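Long-range contacts in Xaa-Pro aminopeptidase (Thermococcus sibiricus MM 739, PDB 4RGZ), which probably acts as a zinc-dependent aminopeptidase or dipeptidase of the M24B family, cleaving peptide bonds that precede proline: residues 147-152 / 232-237; 321-326 / 347-352. All coordinates share one frame; numbering follows the deposited sequence.

Contact 1: residues 147-152 / 232-237; sequences KAHKKA and LGYCSD. With ZN (zinc ion), chain E.
H149 meets Y234 and C235 where helix 143-164 lies against the start of strand 234-243. This is the catalytic-domain fold of the M24 metallopeptidases, the pita-bread fold, in which helices pack on a curved β-sheet that carries the metal site. H149 ND1 lies 2.8 Å from the carbonyl O of C235. That oxygen lies at the ring edge, in the ring plane, but the N-H...O angle is only 122°, so the hydrogen bond is weak. The oxygen sits almost as near H149 CE1. Y234 covers one face of the same imidazole with its CB, a CH-pi contact 4.1 Å from the centroid of the H149 ring. The Y234 ring then turns its edge toward that face. The two planes stand at 81°, an offset edge-to-face pair, with Y234 CD2 3.7 Å from H149 NE2. A148, one residue earlier in the helix, puts its CB 3.9 Å from Y234 CB. The phenol end is satisfied outside the segments, by a hydrogen bond between Y234 OH and E145.

S236 makes the second polar link. Its OG donates to the carbonyl O of A152 at 2.8 Å, coming from above the carbonyl plane. The torsion that sets OG between the backbone N and the carbonyl carbon (chi1 68°) brings it to the helix. The same OG is hydrogen-bonded to A229 N, and S236 O is hydrogen-bonded to S194. Next along the strand, D237 N bonds to D346, and its carboxylate leads away from the helix to the metal. D226 and E344 complete the protein ligands of this zinc. D237 OD1 binds the zinc ion at 2.1 Å, and water 1 is also a ligand.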
loop_
_atom_site.group_PDB
_atom_site.type_symbol
_atom_site.label_atom_id
_atom_site.label_comp_id
_atom_site.label_asym_id
_atom_site.label_seq_id
_atom_site.Cartn_x
_atom_site.Cartn_y
_atom_site.Cartn_z
ATOM N N LYS A 147 21.165 9.878 -8.820
ATOM C CA LYS A 147 20.892 9.689 -10.234
ATOM C C LYS A 147 19.498 9.096 -10.415
ATOM O O LYS A 147 18.768 9.444 -11.360
ATOM C CB LYS A 147 21.936 8.784 -10.896
ATOM C CG LYS A 147 22.218 9.197 -12.335
ATOM C CD LYS A 147 22.789 8.078 -13.201
ATOM C CE LYS A 147 22.588 8.342 -14.700
ATOM N NZ LYS A 147 23.443 7.485 -15.580
ATOM N N ALA A 148 19.136 8.192 -9.508
ATOM C CA ALA A 148 17.832 7.567 -9.546
ATOM C C ALA A 148 16.697 8.621 -9.311
ATOM O O ALA A 148 15.717 8.675 -10.060
ATOM C CB ALA A 148 17.782 6.413 -8.561
ATOM N N HIS A 149 16.851 9.474 -8.310
ATOM C CA HIS A 149 15.997 10.655 -8.189
ATOM C C HIS A 149 16.000 11.576 -9.375
ATOM O O HIS A 149 14.978 12.141 -9.693
ATOM C CB HIS A 149 16.332 11.447 -6.939
ATOM C CG HIS A 149 15.906 10.767 -5.663
ATOM N ND1 HIS A 149 14.611 10.586 -5.341
ATOM C CD2 HIS A 149 16.652 10.232 -4.619
ATOM C CE1 HIS A 149 14.535 9.958 -4.147
ATOM N NE2 HIS A 149 15.784 9.744 -3.708
ATOM N N LYS A 150 17.125 11.755 -10.056
ATOM C CA LYS A 150 17.096 12.619 -11.240
ATOM C C LYS A 150 16.176 12.025 -12.311
ATOM O O LYS A 150 15.312 12.707 -12.859
ATOM C CB LYS A 150 18.500 12.881 -11.778
ATOM C CG LYS A 150 18.557 13.883 -12.917
ATOM C CD LYS A 150 17.625 15.066 -12.639
ATOM C CE LYS A 150 17.976 16.300 -13.465
ATOM N NZ LYS A 150 18.366 15.981 -14.873
ATOM N N LYS A 151 16.364 10.743 -12.585
ATOM C CA LYS A 151 15.568 10.010 -13.572
ATOM C C LYS A 151 14.047 10.064 -13.276
ATOM O O LYS A 151 13.220 10.228 -14.185
ATOM C CB LYS A 151 16.047 8.559 -13.612
ATOM C CG LYS A 151 16.850 8.167 -14.841
ATOM C CD LYS A 151 18.177 8.899 -14.967
ATOM C CE LYS A 151 18.947 8.351 -16.155
ATOM N NZ LYS A 151 18.263 8.712 -17.426
ATOM N N ALA A 152 13.696 9.943 -11.998
ATOM C CA ALA A 152 12.306 9.887 -11.604
ATOM C C ALA A 152 11.726 11.293 -11.552
ATOM O O ALA A 152 10.499 11.470 -11.652
ATOM C CB ALA A 152 12.161 9.201 -10.252
ATOM N N LEU A 232 14.196 2.775 -10.325
ATOM C CA LEU A 232 14.936 1.789 -9.548
ATOM C C LEU A 232 14.661 1.945 -8.051
ATOM O O LEU A 232 15.597 1.944 -7.240
ATOM C CB LEU A 232 16.433 1.865 -9.832
ATOM C CG LEU A 232 16.859 1.424 -11.235
ATOM C CD1 LEU A 232 18.270 1.929 -11.525
ATOM C CD2 LEU A 232 16.775 -0.085 -11.432
ATOM N N GLY A 233 13.384 2.094 -7.693
ATOM C CA GLY A 233 12.986 2.100 -6.292
ATOM C C GLY A 233 12.961 3.460 -5.642
ATOM O O GLY A 233 12.359 3.633 -4.585
ATOM N N TYR A 234 13.602 4.439 -6.255
ATOM C CA TYR A 234 13.625 5.764 -5.661
ATOM C C TYR A 234 12.478 6.675 -6.172
ATOM O O TYR A 234 11.974 6.508 -7.296
ATOM C CB TYR A 234 15.028 6.382 -5.795
ATOM C CG TYR A 234 16.040 5.612 -4.951
ATOM C CD1 TYR A 234 16.520 4.356 -5.358
ATOM C CD2 TYR A 234 16.488 6.127 -3.724
ATOM C CE1 TYR A 234 17.381 3.636 -4.572
ATOM C CE2 TYR A 234 17.366 5.417 -2.940
ATOM C CZ TYR A 234 17.811 4.178 -3.377
ATOM O OH TYR A 234 18.672 3.490 -2.587
ATOM N N CYS A 235 12.128 7.651 -5.339
ATOM C CA CYS A 235 10.867 8.374 -5.417
ATOM C C CYS A 235 10.996 9.863 -5.799
ATOM O O CYS A 235 11.858 10.637 -5.267
ATOM C CB CYS A 235 10.173 8.298 -4.034
ATOM S SG CYS A 235 9.379 6.729 -3.635
ATOM N N SER A 236 10.100 10.278 -6.678
ATOM C CA SER A 236 9.945 11.686 -6.950
ATOM C C SER A 236 8.536 12.070 -6.568
ATOM O O SER A 236 7.690 11.186 -6.237
ATOM C CB SER A 236 10.165 11.953 -8.428
ATOM O OG SER A 236 9.151 11.393 -9.218
ATOM N N ASP A 237 8.278 13.377 -6.623
ATOM C CA ASP A 237 7.089 13.971 -6.009
ATOM C C ASP A 237 7.021 15.430 -6.470
ATOM O O ASP A 237 7.796 16.302 -6.024
ATOM C CB ASP A 237 7.223 13.895 -4.480
ATOM C CG ASP A 237 5.987 14.361 -3.739
ATOM O OD1 ASP A 237 4.931 14.628 -4.380
ATOM O OD2 ASP A 237 6.068 14.479 -2.490
HETATM ZN ZN ZN E . 3.707 16.047 -3.515
HETATM O O HOH W 1 3.617 16.003 -1.426
#

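Contact 2: residues 321-326 / 347-352; sequences LKDGMV and VALVDK
D323 and K352 are joined by both backbone and side-chain polar contacts. D323 OD1 accepts the backbone N-H of K352 at 2.8 Å, using its syn lone pair, with an angle of 154°. D323 OD2 and K352 NZ form a long salt bridge of 3.9 Å. The two side chains cross at about a right angle, and K352 CD also lies beside OD2. The lysine chain is bent at its second torsion (chi2 62°), which turns CD and NZ toward D323 OD2. E271 lies nearby and gives K352 NZ a second, weak ion pair.

Two backbone hydrogen bonds join the segments further in. G324 N donates to L349 O at 2.8 Å, and L349 N donates to M325 O at 3.1 Å. They mark the start of an antiparallel pairing between strands 326-335 and 339-350. Before it, K322 to M325 form a type II turn, with G324 in its third position. V326 and A348 are a non-hydrogen-bonded pair in this sheet of the M24 domain. CA-H...O contacts add to the pairing, among them V326 CA to V347 O at 3.2 Å.

Van der Waals contacts centre on L349. Its CD1 makes an apolar contact with L321 CB at 3.6 Å and also approaches K322 O, while its CD2 lies near D323 OD1. On the sheet face shared by V326 and A348, the apolar pair V326 CG2 and A348 CB lies 4.2 Å apart.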
loop_
_atom_site.group_PDB
_atom_site.type_symbol
_atom_site.label_atom_id
_atom_site.label_comp_id
_atom_site.label_asym_id
_atom_site.label_seq_id
_atom_site.Cartn_x
_atom_site.Cartn_y
_atom_site.Cartn_z
ATOM N N LEU A 321 21.126 20.481 7.354
ATOM C CA LEU A 321 21.047 19.876 6.034
ATOM C C LEU A 321 22.444 19.557 5.503
ATOM O O LEU A 321 23.415 20.308 5.737
ATOM C CB LEU A 321 20.311 20.802 5.079
ATOM C CG LEU A 321 18.794 20.874 5.256
ATOM C CD1 LEU A 321 18.275 22.281 5.071
ATOM C CD2 LEU A 321 18.116 19.954 4.280
ATOM N N LYS A 322 22.560 18.429 4.806
ATOM C CA LYS A 322 23.910 17.983 4.376
ATOM C C LYS A 322 23.882 17.526 2.930
ATOM O O LYS A 322 22.863 16.980 2.461
ATOM C CB LYS A 322 24.421 16.808 5.229
ATOM C CG LYS A 322 24.445 16.993 6.733
ATOM C CD LYS A 322 25.647 17.791 7.191
ATOM C CE LYS A 322 25.946 17.507 8.651
ATOM N NZ LYS A 322 27.257 18.083 9.068
ATOM N N ASP A 323 24.990 17.741 2.228
ATOM C CA ASP A 323 25.169 17.090 0.931
ATOM C C ASP A 323 24.566 15.687 0.963
ATOM O O ASP A 323 24.782 14.935 1.912
ATOM C CB ASP A 323 26.639 17.011 0.525
ATOM C CG ASP A 323 27.147 18.300 -0.086
ATOM O OD1 ASP A 323 26.337 19.195 -0.400
ATOM O OD2 ASP A 323 28.380 18.432 -0.237
ATOM N N GLY A 324 23.789 15.358 -0.057
ATOM C CA GLY A 324 23.265 14.019 -0.176
ATOM C C GLY A 324 21.793 13.909 0.137
ATOM O O GLY A 324 21.122 12.966 -0.336
ATOM N N MET A 325 21.292 14.873 0.919
ATOM C CA MET A 325 19.893 14.887 1.311
ATOM C C MET A 325 19.003 15.252 0.126
ATOM O O MET A 325 19.349 16.122 -0.652
ATOM C CB MET A 325 19.666 15.838 2.485
ATOM C CG MET A 325 20.152 15.306 3.823
ATOM S SD MET A 325 19.975 16.467 5.208
ATOM C CE MET A 325 20.504 15.369 6.540
ATOM N N VAL A 326 17.875 14.558 -0.022
ATOM C CA VAL A 326 16.897 14.892 -1.062
ATOM C C VAL A 326 15.572 15.090 -0.404
ATOM O O VAL A 326 15.232 14.360 0.528
ATOM C CB VAL A 326 16.704 13.788 -2.101
ATOM C CG1 VAL A 326 15.720 14.255 -3.170
ATOM C CG2 VAL A 326 18.039 13.367 -2.712
ATOM N N VAL A 347 14.486 18.669 -4.412
ATOM C CA VAL A 347 15.803 19.313 -4.321
ATOM C C VAL A 347 16.803 18.310 -3.741
ATOM O O VAL A 347 16.493 17.583 -2.816
ATOM C CB VAL A 347 15.757 20.561 -3.407
ATOM C CG1 VAL A 347 17.107 21.258 -3.356
ATOM C CG2 VAL A 347 14.654 21.520 -3.813
ATOM N N ALA A 348 17.992 18.257 -4.313
ATOM C CA ALA A 348 19.101 17.432 -3.844
ATOM C C ALA A 348 20.137 18.449 -3.479
ATOM O O ALA A 348 20.317 19.433 -4.205
ATOM C CB ALA A 348 19.626 16.557 -4.962
ATOM N N LEU A 349 20.788 18.234 -2.345
ATOM C CA LEU A 349 21.856 19.092 -1.889
ATOM C C LEU A 349 23.193 18.493 -2.373
ATOM O O LEU A 349 23.637 17.473 -1.857
ATOM C CB LEU A 349 21.808 19.166 -0.363
ATOM C CG LEU A 349 21.894 20.525 0.312
ATOM C CD1 LEU A 349 21.805 20.332 1.812
ATOM C CD2 LEU A 349 23.179 21.244 -0.040
ATOM N N VAL A 350 23.815 19.103 -3.375
ATOM C CA VAL A 350 25.103 18.607 -3.870
ATOM C C VAL A 350 26.108 19.732 -4.053
ATOM O O VAL A 350 25.773 20.818 -4.552
ATOM C CB VAL A 350 24.985 17.671 -5.121
ATOM C CG1 VAL A 350 23.880 18.100 -6.093
ATOM C CG2 VAL A 350 26.322 17.491 -5.834
ATOM N N ASP A 351 27.337 19.459 -3.616
ATOM C CA ASP A 351 28.398 20.461 -3.548
ATOM C C ASP A 351 27.914 21.714 -2.843
ATOM O O ASP A 351 28.025 22.821 -3.373
ATOM C CB ASP A 351 28.990 20.763 -4.935
ATOM C CG ASP A 351 29.651 19.539 -5.560
ATOM O OD1 ASP A 351 30.518 18.923 -4.894
ATOM O OD2 ASP A 351 29.291 19.179 -6.706
ATOM N N LYS A 352 27.352 21.499 -1.652
ATOM C CA LYS A 352 26.952 22.558 -0.701
ATOM C C LYS A 352 25.727 23.378 -1.082
ATOM O O LYS A 352 25.220 24.138 -0.256
ATOM C CB LYS A 352 28.122 23.476 -0.333
ATOM C CG LYS A 352 28.912 23.054 0.897
ATOM C CD LYS A 352 29.570 21.698 0.723
ATOM C CE LYS A 352 30.844 21.558 1.551
ATOM N NZ LYS A 352 31.419 20.185 1.414
#

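All six residues that touch in contact 1 are buried. Contact 2 is only partly buried, with K322, D351 and K352 exposed. Their centres are about 15 Å apart, and both belong to the M24 domain. Contact 1 sets a helix on a strand, so side chains do most of the joining: an imidazole, a phenol ring and a serine hydroxyl. Contact 2 joins a turn to a strand, so two backbone hydrogen bonds run beside the packing of L349 and the polar contacts of D323, and the charged pair sits at its outer end. The two share no strand, but they touch where H149 CD2 packs on V326 CG2 at 3.9 Å. Contact 1 includes a zinc ligand. In contact 2, V347 lies three residues after the ligand E344.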